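Local structure of Hpy188I (Helicobacter pylori, 3OQG) at residues Q96-G101 and Y116-S121; E54-N59 and Q120-I125; E29-D34 and Q78-K83. The protein probably acts as a type II restriction endonuclease of the GIY-YIG nuclease superfamily, binding and cutting a specific DNA sequence with the help of a metal ion. One frame throughout, in Å; residues are numbered along the deposited sequence. Where two conformers were deposited one is given.

Interaction 1 of 3, residues Q96-G101 and Y116-S121; sequences QSYNCG and YFVLQS. With nucleotides of chain C; nucleotides of chain D.
Y98 holds CG anti to its own carbonyl carbon (chi1 -79°), which swings the ring toward helix 113-125. V118 keeps CG1 anti to its backbone N (chi1 176°). This methyl meets the ring obliquely, with V118 CG1 3.5 Å from Y98 CE1. L119 also has CG anti to N, and its two methyls part: CD1 reaches N99 OD1 and CD2 lies against the carbonyl carbon of G101. L119 CB packs 3.4 Å from Y98 O, which accepts the G101 N-H in the type I turn Y98 to G101. The turn ends on a glycine where the two backbones come nearest, G101 CA to Y116 CA 3.6 Å. G101 has no side chain, and its CA lies directly against Y116 N, 3.5 Å away. Q120 bends at chi2 and sends NE2 to G101 O, 2.9 Å away. The bond is nearly straight (171°), lies on a carbonyl lone pair and stays in the amide plane of Q120. It fixes the rotation of the amide, whose NE2 also bonds E54. The polar ends have partners outside the two segments: Y98 OH bonds Y73 and K83, and N99 OD1 accepts from L56 N. On the DNA side, S97 OG donates to N7 of DA7 in chain C at 2.7 Å and also bonds N115. Q96 runs extended, and in the conformer given its OE1 accepts from N4 of DC9 in chain C at a short 2.5 Å. C100 SG lies 3.3 Å from O4 of DT2 in chain D. These base atoms are major-groove atoms. The segment 96-101, with its turn, thus forms a major-groove reading site, packed from behind by helix 113-125 of the GIY-YIG domain.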
loop_
_atom_site.group_PDB
_atom_site.type_symbol
_atom_site.label_atom_id
_atom_site.label_comp_id
_atom_site.label_asym_id
_atom_site.label_seq_id
_atom_site.Cartn_x
_atom_site.Cartn_y
_atom_site.Cartn_z
ATOM N N GLN A 96 -13.537 5.033 1.909
ATOM C CA GLN A 96 -13.751 4.715 0.480
ATOM C C GLN A 96 -13.014 3.410 0.132
ATOM O O GLN A 96 -13.585 2.451 -0.405
ATOM C CB GLN A 96 -13.197 5.915 -0.300
ATOM C CG GLN A 96 -13.514 6.021 -1.750
ATOM C CD GLN A 96 -13.073 7.431 -2.206
ATOM O OE1 GLN A 96 -12.208 7.574 -3.056
ATOM N NE2 GLN A 96 -13.607 8.478 -1.526
ATOM N N SER A 97 -11.749 3.354 0.512
ATOM C CA SER A 97 -10.932 2.146 0.316
ATOM C C SER A 97 -11.531 0.928 1.049
ATOM O O SER A 97 -11.714 -0.139 0.451
ATOM C CB SER A 97 -9.484 2.426 0.741
ATOM O OG SER A 97 -8.640 1.305 0.456
ATOM N N TYR A 98 -11.864 1.048 2.331
ATOM C CA TYR A 98 -12.580 -0.057 3.029
ATOM C C TYR A 98 -13.829 -0.503 2.291
ATOM O O TYR A 98 -14.136 -1.704 2.222
ATOM C CB TYR A 98 -12.952 0.335 4.455
ATOM C CG TYR A 98 -11.796 0.243 5.418
ATOM C CD1 TYR A 98 -11.156 -0.968 5.647
ATOM C CD2 TYR A 98 -11.358 1.357 6.125
ATOM C CE1 TYR A 98 -10.131 -1.068 6.544
ATOM C CE2 TYR A 98 -10.318 1.263 7.030
ATOM C CZ TYR A 98 -9.690 0.061 7.224
ATOM O OH TYR A 98 -8.646 -0.046 8.129
ATOM N N ASN A 99 -14.562 0.451 1.717
ATOM C CA ASN A 99 -15.757 0.113 0.948
ATOM C C ASN A 99 -15.488 -0.686 -0.341
ATOM O O ASN A 99 -16.438 -1.124 -1.001
ATOM C CB ASN A 99 -16.582 1.370 0.662
ATOM C CG ASN A 99 -17.325 1.852 1.874
ATOM O OD1 ASN A 99 -17.569 1.071 2.812
ATOM N ND2 ASN A 99 -17.715 3.150 1.878
ATOM N N CYS A 100 -14.208 -0.873 -0.681
ATOM C CA CYS A 100 -13.806 -1.805 -1.744
ATOM C C CYS A 100 -13.819 -3.274 -1.315
ATOM O O CYS A 100 -13.646 -4.163 -2.158
ATOM C CB CYS A 100 -12.418 -1.462 -2.267
ATOM S SG CYS A 100 -12.344 0.132 -3.112
ATOM N N GLY A 101 -14.006 -3.526 -0.021
ATOM C CA GLY A 101 -14.014 -4.877 0.522
ATOM C C GLY A 101 -15.249 -5.705 0.228
ATOM O O GLY A 101 -15.616 -6.525 1.033
ATOM N N TYR A 116 -11.513 -6.372 2.514
ATOM C CA TYR A 116 -12.542 -7.425 2.574
ATOM C C TYR A 116 -12.842 -7.873 4.006
ATOM O O TYR A 116 -13.994 -7.882 4.434
ATOM C CB TYR A 116 -12.104 -8.604 1.732
ATOM C CG TYR A 116 -12.955 -9.824 1.895
ATOM C CD1 TYR A 116 -14.231 -9.900 1.358
ATOM C CD2 TYR A 116 -12.480 -10.918 2.619
ATOM C CE1 TYR A 116 -15.019 -11.067 1.531
ATOM C CE2 TYR A 116 -13.246 -12.073 2.778
ATOM C CZ TYR A 116 -14.507 -12.139 2.258
ATOM O OH TYR A 116 -15.233 -13.321 2.438
ATOM N N PHE A 117 -11.806 -8.248 4.742
ATOM C CA PHE A 117 -11.981 -8.682 6.124
ATOM C C PHE A 117 -12.639 -7.575 6.977
ATOM O O PHE A 117 -13.568 -7.837 7.740
ATOM C CB PHE A 117 -10.646 -9.131 6.728
ATOM C CG PHE A 117 -10.684 -9.219 8.237
ATOM C CD1 PHE A 117 -11.333 -10.268 8.861
ATOM C CD2 PHE A 117 -10.170 -8.190 9.016
ATOM C CE1 PHE A 117 -11.436 -10.315 10.251
ATOM C CE2 PHE A 117 -10.275 -8.230 10.403
ATOM C CZ PHE A 117 -10.909 -9.294 11.020
ATOM N N VAL A 118 -12.151 -6.347 6.868
ATOM C CA VAL A 118 -12.699 -5.258 7.677
ATOM C C VAL A 118 -14.131 -4.888 7.281
ATOM O O VAL A 118 -15.008 -4.821 8.144
ATOM C CB VAL A 118 -11.763 -4.025 7.701
ATOM C CG1 VAL A 118 -12.438 -2.868 8.476
ATOM C CG2 VAL A 118 -10.423 -4.376 8.318
ATOM N N LEU A 119 -14.407 -4.674 5.995
ATOM C CA LEU A 119 -15.757 -4.269 5.612
ATOM C C LEU A 119 -16.761 -5.372 6.015
ATOM O O LEU A 119 -17.806 -5.085 6.606
ATOM C CB LEU A 119 -15.836 -4.020 4.122
ATOM C CG LEU A 119 -17.241 -3.661 3.627
ATOM C CD1 LEU A 119 -17.643 -2.328 4.208
ATOM C CD2 LEU A 119 -17.315 -3.626 2.093
ATOM N N GLN A 120 -16.437 -6.621 5.700
ATOM C CA GLN A 120 -17.388 -7.715 5.929
ATOM C C GLN A 120 -17.596 -7.925 7.425
ATOM O O GLN A 120 -18.724 -8.184 7.861
ATOM C CB GLN A 120 -16.973 -9.008 5.247
ATOM C CG GLN A 120 -16.926 -8.926 3.722
ATOM C CD GLN A 120 -18.219 -8.430 3.123
ATOM O OE1 GLN A 120 -19.323 -8.845 3.534
ATOM N NE2 GLN A 120 -18.104 -7.552 2.131
ATOM N N SER A 121 -16.524 -7.789 8.201
ATOM C CA SER A 121 -16.632 -7.932 9.666
ATOM C C SER A 121 -17.482 -6.820 10.261
ATOM O O SER A 121 -18.364 -7.079 11.079
ATOM C CB SER A 121 -15.252 -7.951 10.331
ATOM O OG SER A 121 -14.553 -9.151 10.008
ATOM P P DA C 7 -3.343 4.956 2.448
ATOM O OP1 DA C 7 -2.485 6.067 2.911
ATOM O OP2 DA C 7 -4.777 4.919 2.845
ATOM O "O5'" DA C 7 -3.282 4.908 0.858
ATOM C "C5'" DA C 7 -2.024 4.756 0.201
ATOM C "C4'" DA C 7 -2.171 4.947 -1.290
ATOM O "O4'" DA C 7 -2.904 3.841 -1.865
ATOM C "C3'" DA C 7 -2.889 6.219 -1.732
ATOM O "O3'" DA C 7 -2.188 6.805 -2.834
ATOM C "C2'" DA C 7 -4.268 5.732 -2.142
ATOM C "C1'" DA C 7 -4.028 4.303 -2.595
ATOM N N9 DA C 7 -5.146 3.404 -2.300
ATOM C C8 DA C 7 -5.639 3.075 -1.057
ATOM N N7 DA C 7 -6.659 2.255 -1.091
ATOM C C5 DA C 7 -6.855 2.021 -2.446
ATOM C C6 DA C 7 -7.794 1.243 -3.146
ATOM N N6 DA C 7 -8.755 0.520 -2.554
ATOM N N1 DA C 7 -7.716 1.231 -4.494
ATOM C C2 DA C 7 -6.753 1.957 -5.088
ATOM N N3 DA C 7 -5.821 2.726 -4.542
ATOM C C4 DA C 7 -5.925 2.719 -3.201
ATOM P P DC C 9 -5.068 8.454 -9.687
ATOM O OP1 DC C 9 -4.168 8.421 -10.870
ATOM O OP2 DC C 9 -5.262 9.732 -8.956
ATOM O "O5'" DC C 9 -6.490 7.891 -10.128
ATOM C "C5'" DC C 9 -6.614 6.613 -10.748
ATOM C "C4'" DC C 9 -8.071 6.245 -10.920
ATOM O "O4'" DC C 9 -8.721 5.932 -9.664
ATOM C "C3'" DC C 9 -8.950 7.298 -11.604
ATOM O "O3'" DC C 9 -9.404 6.815 -12.856
ATOM C "C2'" DC C 9 -10.153 7.434 -10.684
ATOM C "C1'" DC C 9 -10.101 6.146 -9.887
ATOM N N1 DC C 9 -10.795 6.217 -8.592
ATOM C C2 DC C 9 -11.926 5.429 -8.407
ATOM O O2 DC C 9 -12.274 4.661 -9.322
ATOM N N3 DC C 9 -12.607 5.513 -7.244
ATOM C C4 DC C 9 -12.190 6.340 -6.289
ATOM N N4 DC C 9 -12.908 6.400 -5.165
ATOM C C5 DC C 9 -11.020 7.142 -6.445
ATOM C C6 DC C 9 -10.359 7.048 -7.601
ATOM P P DT D 2 -19.485 -2.390 -9.459
ATOM O OP1 DT D 2 -19.916 -2.713 -10.840
ATOM O OP2 DT D 2 -19.915 -3.250 -8.329
ATOM O "O5'" DT D 2 -17.894 -2.320 -9.458
ATOM C "C5'" DT D 2 -17.182 -2.008 -10.655
ATOM C "C4'" DT D 2 -15.720 -1.768 -10.357
ATOM O "O4'" DT D 2 -15.558 -0.713 -9.397
ATOM C "C3'" DT D 2 -14.920 -2.949 -9.803
ATOM O "O3'" DT D 2 -14.147 -3.496 -10.883
ATOM C "C2'" DT D 2 -14.035 -2.332 -8.721
ATOM C "C1'" DT D 2 -14.257 -0.838 -8.876
ATOM N N1 DT D 2 -14.187 -0.025 -7.654
ATOM C C2 DT D 2 -13.095 0.792 -7.472
ATOM O O2 DT D 2 -12.129 0.802 -8.224
ATOM N N3 DT D 2 -13.170 1.601 -6.367
ATOM C C4 DT D 2 -14.194 1.654 -5.435
ATOM O O4 DT D 2 -14.141 2.466 -4.513
ATOM C C5 DT D 2 -15.275 0.719 -5.651
ATOM C C7 DT D 2 -16.394 0.658 -4.652
ATOM C C6 DT D 2 -15.221 -0.061 -6.737
#

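Interaction 2 of 3, residues E54-N59 and Q120-I125; sequences EKLEIN and QSLLKI
The carboxylate of E54 and the amide of Q120 cross obliquely, their planes 81° apart. Q120 NE2 donates to E54 OE2 over 3.0 Å. The oxygen uses its anti lone pair, the one away from OE1. The bond is bent at the hydrogen (145°), and OE2 is tilted 23° out of the amide plane. NE2 also serves G101 O, its better-aligned partner. E54 reaches across with CG anti to N and an extended chain. Water 1 sits beside the pair, 2.7 Å from Q120 OE1 and only weakly held by E54 OE2. Below this polar end lies L123, at about a right angle to E54. Its CD1 touches the E54 stem, 3.7 Å from E54 CG. Its other methyl, CD2, points at the strand backbone and lies 3.6 Å from K55 O. L56 and L122 also cross at about a right angle, and they meet tip to tip, with L56 CD1 4.0 Å from L122 CD1. The other L56 methyl, CD2, leans on the L122 stem, 4.1 Å from L122 CB. E54 and K55 both face N50 in a G1 beta bulge, where strand 55-60 leaves its turn. This sheet strand is outermost within the chain, and helix 113-125 packs against its start. L122 goes on to I77 in the sheet, and L123 to P49. The contact is therefore a small leucine contact bordered by a polar pair. E54 OE2 is gripped by N-H donors from Q120 and from the backbone of V103. Two such donors would probably stabilise the carboxylate charge and keep E54 ionised.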
loop_
_atom_site.group_PDB
_atom_site.type_symbol
_atom_site.label_atom_id
_atom_site.label_comp_id
_atom_site.label_asym_id
_atom_site.label_seq_id
_atom_site.Cartn_x
_atom_site.Cartn_y
_atom_site.Cartn_z
ATOM N N GLU A 54 -23.920 -2.648 1.185
ATOM C CA GLU A 54 -22.602 -3.293 1.390
ATOM C C GLU A 54 -21.498 -2.257 1.507
ATOM O O GLU A 54 -20.484 -2.312 0.810
ATOM C CB GLU A 54 -22.280 -4.307 0.291
ATOM C CG GLU A 54 -21.136 -5.260 0.671
ATOM C CD GLU A 54 -20.855 -6.297 -0.384
ATOM O OE1 GLU A 54 -21.424 -6.207 -1.509
ATOM O OE2 GLU A 54 -20.077 -7.219 -0.080
ATOM N N LYS A 55 -21.713 -1.301 2.402
ATOM C CA LYS A 55 -20.768 -0.217 2.566
ATOM C C LYS A 55 -20.905 0.380 3.940
ATOM O O LYS A 55 -21.914 0.177 4.625
ATOM C CB LYS A 55 -21.000 0.887 1.516
ATOM C CG LYS A 55 -22.234 1.709 1.751
ATOM C CD LYS A 55 -22.467 2.735 0.652
ATOM C CE LYS A 55 -21.342 3.772 0.506
ATOM N NZ LYS A 55 -21.640 4.823 -0.542
ATOM N N LEU A 56 -19.899 1.167 4.295
ATOM C CA LEU A 56 -19.885 2.009 5.472
ATOM C C LEU A 56 -20.131 3.477 5.142
ATOM O O LEU A 56 -19.496 4.048 4.256
ATOM C CB LEU A 56 -18.532 1.924 6.136
ATOM C CG LEU A 56 -18.071 0.513 6.499
ATOM C CD1 LEU A 56 -16.561 0.461 6.736
ATOM C CD2 LEU A 56 -18.853 0.015 7.686
ATOM N N GLU A 57 -21.047 4.087 5.881
ATOM C CA GLU A 57 -21.317 5.522 5.759
ATOM C C GLU A 57 -20.539 6.237 6.844
ATOM O O GLU A 57 -20.108 5.607 7.793
ATOM C CB GLU A 57 -22.799 5.795 5.923
ATOM C CG GLU A 57 -23.647 5.114 4.862
ATOM C CD GLU A 57 -25.117 5.058 5.194
ATOM O OE1 GLU A 57 -25.513 5.313 6.353
ATOM O OE2 GLU A 57 -25.880 4.704 4.286
ATOM N N ILE A 58 -20.352 7.549 6.705
ATOM C CA ILE A 58 -19.558 8.316 7.685
ATOM C C ILE A 58 -20.403 9.397 8.344
ATOM O O ILE A 58 -21.086 10.192 7.647
ATOM C CB ILE A 58 -18.317 9.001 7.045
ATOM C CG1 ILE A 58 -17.337 7.962 6.486
ATOM C CG2 ILE A 58 -17.585 9.948 8.038
ATOM C CD1 ILE A 58 -16.324 8.556 5.527
ATOM N N ASN A 59 -20.353 9.425 9.672
ATOM C CA ASN A 59 -20.890 10.527 10.467
ATOM C C ASN A 59 -19.694 11.380 10.856
ATOM O O ASN A 59 -18.928 10.978 11.708
ATOM C CB ASN A 59 -21.564 10.025 11.742
ATOM C CG ASN A 59 -21.889 11.147 12.726
ATOM O OD1 ASN A 59 -22.317 12.220 12.315
ATOM N ND2 ASN A 59 -21.742 10.885 14.024
ATOM N N GLN A 120 -16.437 -6.621 5.700
ATOM C CA GLN A 120 -17.388 -7.715 5.929
ATOM C C GLN A 120 -17.596 -7.925 7.425
ATOM O O GLN A 120 -18.724 -8.184 7.861
ATOM C CB GLN A 120 -16.973 -9.008 5.247
ATOM C CG GLN A 120 -16.926 -8.926 3.722
ATOM C CD GLN A 120 -18.219 -8.430 3.123
ATOM O OE1 GLN A 120 -19.323 -8.845 3.534
ATOM N NE2 GLN A 120 -18.104 -7.552 2.131
ATOM N N SER A 121 -16.524 -7.789 8.201
ATOM C CA SER A 121 -16.632 -7.932 9.666
ATOM C C SER A 121 -17.482 -6.820 10.261
ATOM O O SER A 121 -18.364 -7.079 11.079
ATOM C CB SER A 121 -15.252 -7.951 10.331
ATOM O OG SER A 121 -14.553 -9.151 10.008
ATOM N N LEU A 122 -17.230 -5.583 9.848
ATOM C CA LEU A 122 -18.022 -4.456 10.345
ATOM C C LEU A 122 -19.494 -4.536 9.933
ATOM O O LEU A 122 -20.375 -4.188 10.718
ATOM C CB LEU A 122 -17.389 -3.125 9.918
ATOM C CG LEU A 122 -15.988 -2.817 10.466
ATOM C CD1 LEU A 122 -15.550 -1.375 10.156
ATOM C CD2 LEU A 122 -15.781 -3.110 11.938
ATOM N N LEU A 123 -19.768 -4.973 8.706
ATOM C CA LEU A 123 -21.146 -5.153 8.257
ATOM C C LEU A 123 -21.868 -6.233 9.076
ATOM O O LEU A 123 -23.041 -6.086 9.440
ATOM C CB LEU A 123 -21.184 -5.492 6.744
ATOM C CG LEU A 123 -20.832 -4.379 5.751
ATOM C CD1 LEU A 123 -20.890 -4.927 4.304
ATOM C CD2 LEU A 123 -21.708 -3.134 5.934
ATOM N N LYS A 124 -21.170 -7.333 9.354
ATOM C CA LYS A 124 -21.754 -8.471 10.077
ATOM C C LYS A 124 -22.003 -8.157 11.542
ATOM O O LYS A 124 -23.062 -8.503 12.092
ATOM C CB LYS A 124 -20.865 -9.704 9.928
ATOM C CG LYS A 124 -21.385 -10.986 10.525
ATOM C CD LYS A 124 -22.656 -11.522 9.853
ATOM C CE LYS A 124 -23.152 -12.812 10.532
ATOM N NZ LYS A 124 -23.652 -12.572 11.937
ATOM N N ILE A 125 -21.032 -7.505 12.179
ATOM C CA ILE A 125 -21.170 -7.081 13.575
ATOM C C ILE A 125 -22.303 -6.056 13.655
ATOM O O ILE A 125 -23.110 -6.048 14.598
ATOM C CB ILE A 125 -19.861 -6.482 14.080
ATOM C CG1 ILE A 125 -18.770 -7.574 14.197
ATOM C CG2 ILE A 125 -20.074 -5.728 15.409
ATOM C CD1 ILE A 125 -17.379 -6.993 14.424
HETATM O O HOH W 1 -21.795 -8.791 2.407
#

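Interaction 3 of 3, residues E29-D34 and Q78-K83; sequences EIDYKD and QGKIFK. With nucleotides of chain C.
K80 NZ is gripped twice from segment 29-34. It gives one hydrogen bond to E29 O at 2.9 Å and forms a salt bridge with D31 OD1, also at 2.9 Å. It sits above both planes, 40° out of that of the E29 carbonyl and 44° out of that of the D31 carboxylate. A bend at chi2 folds the lysine back along the loop to get there. Beneath it the backbones pair. I81 N donates to I30 O at 2.8 Å, almost straight (174°), and Y32 N donates to G79 O at 2.8 Å. They flank a single beta bridge, D31 with K80. Water 3 adds a second donor to G79 O and accepts from K33 N. Water 2 joins E29 OE1, I30 N and I81 O. E29 OE1 also accepts from I175 N of the second subunit. I81 CG1 lies at the edge of the Y32 ring, 4.1 Å from Y32 CD1, and Y132 stacks on that ring. At the inner end, K83 NZ donates to OP2 of DG6 in chain C at 2.7 Å and bonds Y98 OH. F82 and K83 both face F75, a classic beta bulge. The loop before strand 42-50 is thus tied to the outermost strand 80-87 of a GIY-YIG sheet, beside the subunit interface and D28, which binds calcium in this protein, though none is bound to this chain here.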
loop_
_atom_site.group_PDB
_atom_site.type_symbol
_atom_site.label_atom_id
_atom_site.label_comp_id
_atom_site.label_asym_id
_atom_site.label_seq_id
_atom_site.Cartn_x
_atom_site.Cartn_y
_atom_site.Cartn_z
ATOM N N GLU A 29 -10.852 -8.449 23.298
ATOM C CA GLU A 29 -10.122 -7.277 22.871
ATOM C C GLU A 29 -9.872 -6.287 24.011
ATOM O O GLU A 29 -10.408 -6.428 25.131
ATOM C CB GLU A 29 -10.845 -6.633 21.683
ATOM C CG GLU A 29 -10.935 -7.567 20.464
ATOM C CD GLU A 29 -9.596 -8.232 20.165
ATOM O OE1 GLU A 29 -8.611 -7.514 19.837
ATOM O OE2 GLU A 29 -9.524 -9.470 20.285
ATOM N N ILE A 30 -9.007 -5.319 23.725
ATOM C CA ILE A 30 -8.619 -4.301 24.680
ATOM C C ILE A 30 -9.627 -3.160 24.632
ATOM O O ILE A 30 -10.011 -2.699 23.568
ATOM C CB ILE A 30 -7.188 -3.778 24.387
ATOM C CG1 ILE A 30 -6.186 -4.935 24.367
ATOM C CG2 ILE A 30 -6.754 -2.720 25.382
ATOM C CD1 ILE A 30 -6.182 -5.804 25.606
ATOM N N ASP A 31 -10.039 -2.706 25.810
ATOM C CA ASP A 31 -10.911 -1.561 25.927
ATOM C C ASP A 31 -10.162 -0.303 25.484
ATOM O O ASP A 31 -9.019 -0.096 25.888
ATOM C CB ASP A 31 -11.338 -1.361 27.379
ATOM C CG ASP A 31 -12.389 -2.360 27.847
ATOM O OD1 ASP A 31 -12.997 -3.086 27.038
ATOM O OD2 ASP A 31 -12.621 -2.412 29.076
ATOM N N TYR A 32 -10.816 0.548 24.695
ATOM C CA TYR A 32 -10.235 1.840 24.320
ATOM C C TYR A 32 -9.841 2.676 25.562
ATOM O O TYR A 32 -8.837 3.393 25.546
ATOM C CB TYR A 32 -11.173 2.641 23.391
ATOM C CG TYR A 32 -10.511 3.886 22.856
ATOM C CD1 TYR A 32 -9.562 3.805 21.835
ATOM C CD2 TYR A 32 -10.772 5.127 23.417
ATOM C CE1 TYR A 32 -8.911 4.930 21.373
ATOM C CE2 TYR A 32 -10.120 6.268 22.966
ATOM C CZ TYR A 32 -9.190 6.168 21.943
ATOM O OH TYR A 32 -8.549 7.290 21.481
ATOM N N LYS A 33 -10.592 2.558 26.649
ATOM C CA LYS A 33 -10.245 3.307 27.875
ATOM C C LYS A 33 -8.855 2.966 28.438
ATOM O O LYS A 33 -8.238 3.779 29.142
ATOM C CB LYS A 33 -11.310 3.131 28.961
ATOM C CG LYS A 33 -11.564 1.698 29.438
ATOM C CD LYS A 33 -12.299 1.646 30.787
ATOM C CE LYS A 33 -13.450 2.655 30.890
ATOM N NZ LYS A 33 -14.042 2.731 32.290
ATOM N N ASP A 34 -8.371 1.768 28.114
ATOM C CA ASP A 34 -7.043 1.307 28.497
ATOM C C ASP A 34 -5.965 1.529 27.443
ATOM O O ASP A 34 -4.859 1.010 27.581
ATOM C CB ASP A 34 -7.107 -0.184 28.835
ATOM C CG ASP A 34 -8.077 -0.478 29.955
ATOM O OD1 ASP A 34 -8.195 0.356 30.882
ATOM O OD2 ASP A 34 -8.726 -1.539 29.906
ATOM N N GLN A 78 -18.296 -0.775 20.521
ATOM C CA GLN A 78 -18.762 -1.000 21.895
ATOM C C GLN A 78 -17.598 -1.013 22.885
ATOM O O GLN A 78 -17.446 -1.940 23.690
ATOM C CB GLN A 78 -19.584 -2.287 21.982
ATOM C CG GLN A 78 -20.934 -2.169 21.311
ATOM C CD GLN A 78 -21.829 -3.357 21.581
ATOM O OE1 GLN A 78 -21.621 -4.107 22.533
ATOM N NE2 GLN A 78 -22.852 -3.518 20.754
ATOM N N GLY A 79 -16.778 0.031 22.803
ATOM C CA GLY A 79 -15.630 0.210 23.695
ATOM C C GLY A 79 -14.376 -0.600 23.426
ATOM O O GLY A 79 -13.352 -0.346 24.066
ATOM N N LYS A 80 -14.442 -1.569 22.508
ATOM C CA LYS A 80 -13.323 -2.477 22.224
ATOM C C LYS A 80 -12.516 -1.995 21.011
ATOM O O LYS A 80 -13.093 -1.566 20.025
ATOM C CB LYS A 80 -13.840 -3.904 21.953
ATOM C CG LYS A 80 -14.439 -4.613 23.163
ATOM C CD LYS A 80 -13.421 -4.816 24.251
ATOM C CE LYS A 80 -13.890 -5.797 25.312
ATOM N NZ LYS A 80 -12.897 -5.910 26.438
ATOM N N ILE A 81 -11.188 -2.066 21.109
ATOM C CA ILE A 81 -10.324 -1.722 19.980
ATOM C C ILE A 81 -10.345 -2.853 18.962
ATOM O O ILE A 81 -9.871 -3.959 19.231
ATOM C CB ILE A 81 -8.887 -1.423 20.437
ATOM C CG1 ILE A 81 -8.896 -0.166 21.300
ATOM C CG2 ILE A 81 -7.943 -1.241 19.218
ATOM C CD1 ILE A 81 -7.556 0.167 21.932
ATOM N N PHE A 82 -10.904 -2.569 17.791
ATOM C CA PHE A 82 -10.998 -3.546 16.714
ATOM C C PHE A 82 -9.738 -3.490 15.849
ATOM O O PHE A 82 -9.226 -4.511 15.446
ATOM C CB PHE A 82 -12.239 -3.267 15.860
ATOM C CG PHE A 82 -12.249 -3.980 14.552
ATOM C CD1 PHE A 82 -12.613 -5.316 14.473
ATOM C CD2 PHE A 82 -11.859 -3.323 13.389
ATOM C CE1 PHE A 82 -12.595 -6.000 13.228
ATOM C CE2 PHE A 82 -11.873 -3.989 12.145
ATOM C CZ PHE A 82 -12.251 -5.318 12.071
ATOM N N LYS A 83 -9.279 -2.285 15.545
ATOM C CA LYS A 83 -8.047 -2.109 14.797
ATOM C C LYS A 83 -7.393 -0.750 14.984
ATOM O O LYS A 83 -8.027 0.206 15.398
ATOM C CB LYS A 83 -8.241 -2.465 13.310
ATOM C CG LYS A 83 -8.617 -1.379 12.378
ATOM C CD LYS A 83 -8.388 -1.820 10.893
ATOM C CE LYS A 83 -6.959 -1.638 10.350
ATOM N NZ LYS A 83 -6.855 -1.975 8.876
ATOM P P DG C 6 -4.003 -0.286 7.011
ATOM O OP1 DG C 6 -3.740 0.529 8.215
ATOM O OP2 DG C 6 -5.289 -1.016 6.872
ATOM O "O5'" DG C 6 -3.780 0.631 5.730
ATOM C "C5'" DG C 6 -2.453 0.957 5.328
ATOM C "C4'" DG C 6 -2.429 1.422 3.893
ATOM O "O4'" DG C 6 -2.825 0.357 2.994
ATOM C "C3'" DG C 6 -3.360 2.600 3.591
ATOM O "O3'" DG C 6 -2.626 3.599 2.888
ATOM C "C2'" DG C 6 -4.424 1.997 2.693
ATOM C "C1'" DG C 6 -3.608 0.946 1.976
ATOM N N9 DG C 6 -4.383 -0.094 1.305
ATOM C C8 DG C 6 -5.259 -1.000 1.861
ATOM N N7 DG C 6 -5.845 -1.756 0.970
ATOM C C5 DG C 6 -5.310 -1.338 -0.244
ATOM C C6 DG C 6 -5.574 -1.775 -1.572
ATOM O O6 DG C 6 -6.371 -2.645 -1.959
ATOM N N1 DG C 6 -4.803 -1.072 -2.502
ATOM C C2 DG C 6 -3.912 -0.075 -2.193
ATOM N N2 DG C 6 -3.272 0.505 -3.224
ATOM N N3 DG C 6 -3.661 0.338 -0.966
ATOM C C4 DG C 6 -4.394 -0.328 -0.051
HETATM O O HOH W 2 -7.968 -5.145 20.960
HETATM O O HOH W 3 -13.514 1.429 26.447
#

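Interactions 1 and 2 share helix 113-125, with centres about 8 Å apart, and Q120 serves both. They also meet directly, L119 packing on E54 and L56. Both mix buried apolar side chains with a polar margin, but interaction 1 opens onto DNA bases, whereas interaction 2 lies away from the known calcium-binding residues. Interaction 3 lies farther out, its centre about 18 Å from the centre of the chain, and depends on backbone bonds, a salt bridge and waters near the second subunit. The three still connect through strand 80-87: F82 touches F117, V118 and L122. Interactions 2 and 3 reach the two outermost strands of the same sheet.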